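Local atomic coordinates of superoxide dismutase (Acidilobus saccharovorans, PDB entry 4FFK), a protein that probably catalyses the dismutation of superoxide to oxygen and hydrogen peroxide at an iron site. Residues P109-I117 with W205-Q213. Residues are numbered along the deposited sequence; the frame is centred on the assembly and turned at random.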
# COMPACT_ATOMS: atom_id res chain seq x y z
N PRO A 109 10.44 31.96 0.09
CA PRO A 109 11.72 31.67 0.72
C PRO A 109 12.86 32.45 0.09
O PRO A 109 12.86 32.64 -1.11
CB PRO A 109 11.96 30.19 0.38
CG PRO A 109 11.10 29.92 -0.81
CD PRO A 109 9.88 30.72 -0.51
N GLY A 110 13.78 32.89 0.93
CA GLY A 110 15.09 33.41 0.49
C GLY A 110 16.13 32.43 0.96
O GLY A 110 15.78 31.29 1.29
N GLY A 111 17.41 32.85 1.00
CA GLY A 111 18.50 31.98 1.46
C GLY A 111 18.75 30.81 0.50
O GLY A 111 18.31 30.84 -0.67
N ALA A 112 19.46 29.79 0.98
CA ALA A 112 19.87 28.69 0.12
C ALA A 112 18.60 27.95 -0.40
O ALA A 112 18.51 27.58 -1.58
CB ALA A 112 20.81 27.75 0.85
N ILE A 113 17.60 27.83 0.49
CA ILE A 113 16.37 27.09 0.14
C ILE A 113 15.62 27.75 -1.01
O ILE A 113 15.26 27.09 -1.95
CB ILE A 113 15.44 26.76 1.38
CG1 ILE A 113 14.39 25.70 1.00
CG2 ILE A 113 14.74 27.96 1.96
CD1 ILE A 113 14.96 24.45 0.57
N GLY A 114 15.44 29.07 -0.95
CA GLY A 114 14.81 29.80 -2.01
C GLY A 114 15.54 29.60 -3.31
O GLY A 114 14.93 29.41 -4.34
N ASP A 115 16.87 29.68 -3.26
CA ASP A 115 17.69 29.46 -4.45
C ASP A 115 17.59 28.02 -4.95
O ASP A 115 17.51 27.73 -6.16
CB ASP A 115 19.14 29.79 -4.12
CG ASP A 115 19.39 31.30 -3.98
OD1 ASP A 115 18.65 32.08 -4.61
OD2 ASP A 115 20.32 31.65 -3.25
N ALA A 116 17.62 27.10 -3.99
CA ALA A 116 17.48 25.69 -4.34
C ALA A 116 16.13 25.44 -5.03
O ALA A 116 16.05 24.77 -6.05
CB ALA A 116 17.65 24.85 -3.11
N ILE A 117 15.06 26.04 -4.51
CA ILE A 117 13.75 25.90 -5.16
C ILE A 117 13.77 26.49 -6.56
O ILE A 117 13.30 25.90 -7.52
CB ILE A 117 12.64 26.55 -4.29
CG1 ILE A 117 12.48 25.70 -3.00
CG2 ILE A 117 11.39 26.73 -5.09
CD1 ILE A 117 11.61 26.32 -1.88
N TRP A 205 9.70 29.47 6.62
CA TRP A 205 10.78 29.23 5.68
C TRP A 205 12.19 29.22 6.30
O TRP A 205 13.15 28.72 5.69
CB TRP A 205 10.70 30.15 4.46
CG TRP A 205 9.64 29.74 3.52
CD1 TRP A 205 8.45 30.38 3.31
CD2 TRP A 205 9.64 28.59 2.66
NE1 TRP A 205 7.72 29.72 2.36
CE2 TRP A 205 8.42 28.61 1.95
CE3 TRP A 205 10.55 27.54 2.43
CZ2 TRP A 205 8.06 27.61 1.02
CZ3 TRP A 205 10.22 26.57 1.48
CH2 TRP A 205 8.98 26.61 0.79
N ASP A 206 12.33 29.77 7.50
CA ASP A 206 13.61 29.77 8.20
C ASP A 206 13.86 28.40 8.77
O ASP A 206 15.00 27.89 8.71
CB ASP A 206 13.64 30.76 9.37
CG ASP A 206 13.61 32.21 8.90
OD1 ASP A 206 14.21 32.54 7.85
OD2 ASP A 206 12.96 33.01 9.59
N ASP A 207 12.80 27.84 9.36
CA ASP A 207 12.82 26.47 9.82
C ASP A 207 13.27 25.55 8.68
O ASP A 207 14.17 24.75 8.87
CB ASP A 207 11.46 26.03 10.30
CG ASP A 207 11.39 24.53 10.47
OD1 ASP A 207 11.95 24.02 11.43
OD2 ASP A 207 10.86 23.88 9.56
N VAL A 208 12.63 25.68 7.52
CA VAL A 208 12.94 24.87 6.32
C VAL A 208 14.40 25.10 5.87
O VAL A 208 15.20 24.17 5.72
CB VAL A 208 11.99 25.19 5.14
CG1 VAL A 208 12.36 24.42 3.91
CG2 VAL A 208 10.54 24.89 5.49
N GLU A 209 14.75 26.37 5.72
CA GLU A 209 16.15 26.72 5.51
C GLU A 209 17.10 26.03 6.46
O GLU A 209 18.09 25.44 6.02
CB GLU A 209 16.30 28.26 5.65
CG GLU A 209 17.76 28.74 5.49
CD GLU A 209 18.42 28.39 4.15
OE1 GLU A 209 17.76 28.00 3.16
OE2 GLU A 209 19.66 28.54 4.09
N ALA A 210 16.83 26.09 7.75
CA ALA A 210 17.74 25.54 8.76
C ALA A 210 17.84 24.03 8.55
O ALA A 210 18.91 23.43 8.67
CB ALA A 210 17.26 25.83 10.17
N ARG A 211 16.70 23.41 8.23
CA ARG A 211 16.71 21.96 8.00
C ARG A 211 17.50 21.65 6.74
O ARG A 211 18.26 20.72 6.69
CB ARG A 211 15.29 21.43 7.88
CG ARG A 211 15.23 19.88 7.88
CD ARG A 211 13.86 19.32 8.35
NE ARG A 211 13.47 19.78 9.70
CZ ARG A 211 12.71 20.87 9.92
NH1 ARG A 211 12.26 21.60 8.89
NH2 ARG A 211 12.42 21.23 11.15
N TYR A 212 17.31 22.46 5.72
CA TYR A 212 17.98 22.27 4.48
C TYR A 212 19.49 22.44 4.66
O TYR A 212 20.26 21.69 4.08
CB TYR A 212 17.43 23.23 3.47
CG TYR A 212 18.14 23.27 2.17
CD1 TYR A 212 18.64 24.46 1.68
CD2 TYR A 212 18.30 22.13 1.40
CE1 TYR A 212 19.28 24.51 0.46
CE2 TYR A 212 18.92 22.16 0.21
CZ TYR A 212 19.42 23.36 -0.26
OH TYR A 212 20.03 23.37 -1.46
N GLN A 213 19.89 23.42 5.49
CA GLN A 213 21.32 23.58 5.79
C GLN A 213 21.88 22.32 6.43
O GLN A 213 22.92 21.84 5.96
CB GLN A 213 21.61 24.82 6.66
CG GLN A 213 21.37 26.13 5.92
CD GLN A 213 22.34 26.35 4.77
OE1 GLN A 213 23.41 25.76 4.72
NE2 GLN A 213 21.96 27.20 3.83
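The pyrrolidine ring of Pro-109 lies over one face of the Trp-205 indole, its CD 3.7 Å from the centroid of the five-membered ring in a CH-pi contact, while CB of the same proline reaches CD2 and CE3. The methyl CD1 of Ile-117 approaches the six-membered ring obliquely, 3.6 Å from Trp-205 CZ3. On the Tyr-212 ring, Ile-113 CD1 rests over one face, displaced toward the rim, and Ala-112 CB comes in at the edge, 3.6 Å from Tyr-212 CE1. Ile-113 is a knob in a hole made by Trp-205, Val-208, Glu-209 and Tyr-212. CG1 of Ile-113, anti to the backbone N (chi1 -166°), lies 3.8 Å from Val-208 CG1, and the turn about chi2 then brings the CD1 methyl over the tyrosine. Helices 111-121 and 205-216, whose segments cross nearly at right angles (84°), both belong to the C-terminal alpha/beta domain of the iron/manganese superoxide dismutase fold; Leu-155 and Leu-174 of its antiparallel sheet also touch Ile-113 and Tyr-212. Glu-209 adds a polar grip at the start of helix 111-121. Its chain, bent at chi2 (60°), brings Glu-209 OE1 to the backbone N of Ile-113, 2.7 Å away, through the syn lone pair, and OE2 takes a weak bond from Ala-112 N. Glu-209 OE2 also receives a nearly straight bond from Gln-213 NE2 at 2.7 Å, so three N-H groups hold the carboxylate; its negative charge would probably be favoured by the adjoining helix N-terminus. Replacing Trp-205 with an alanine would probably open a gap beneath Pro-109 and leave the Ile-117 methyl without its aromatic partner. Phe-127 of helix 124-136 also packs on both Trp-205 and Ile-117.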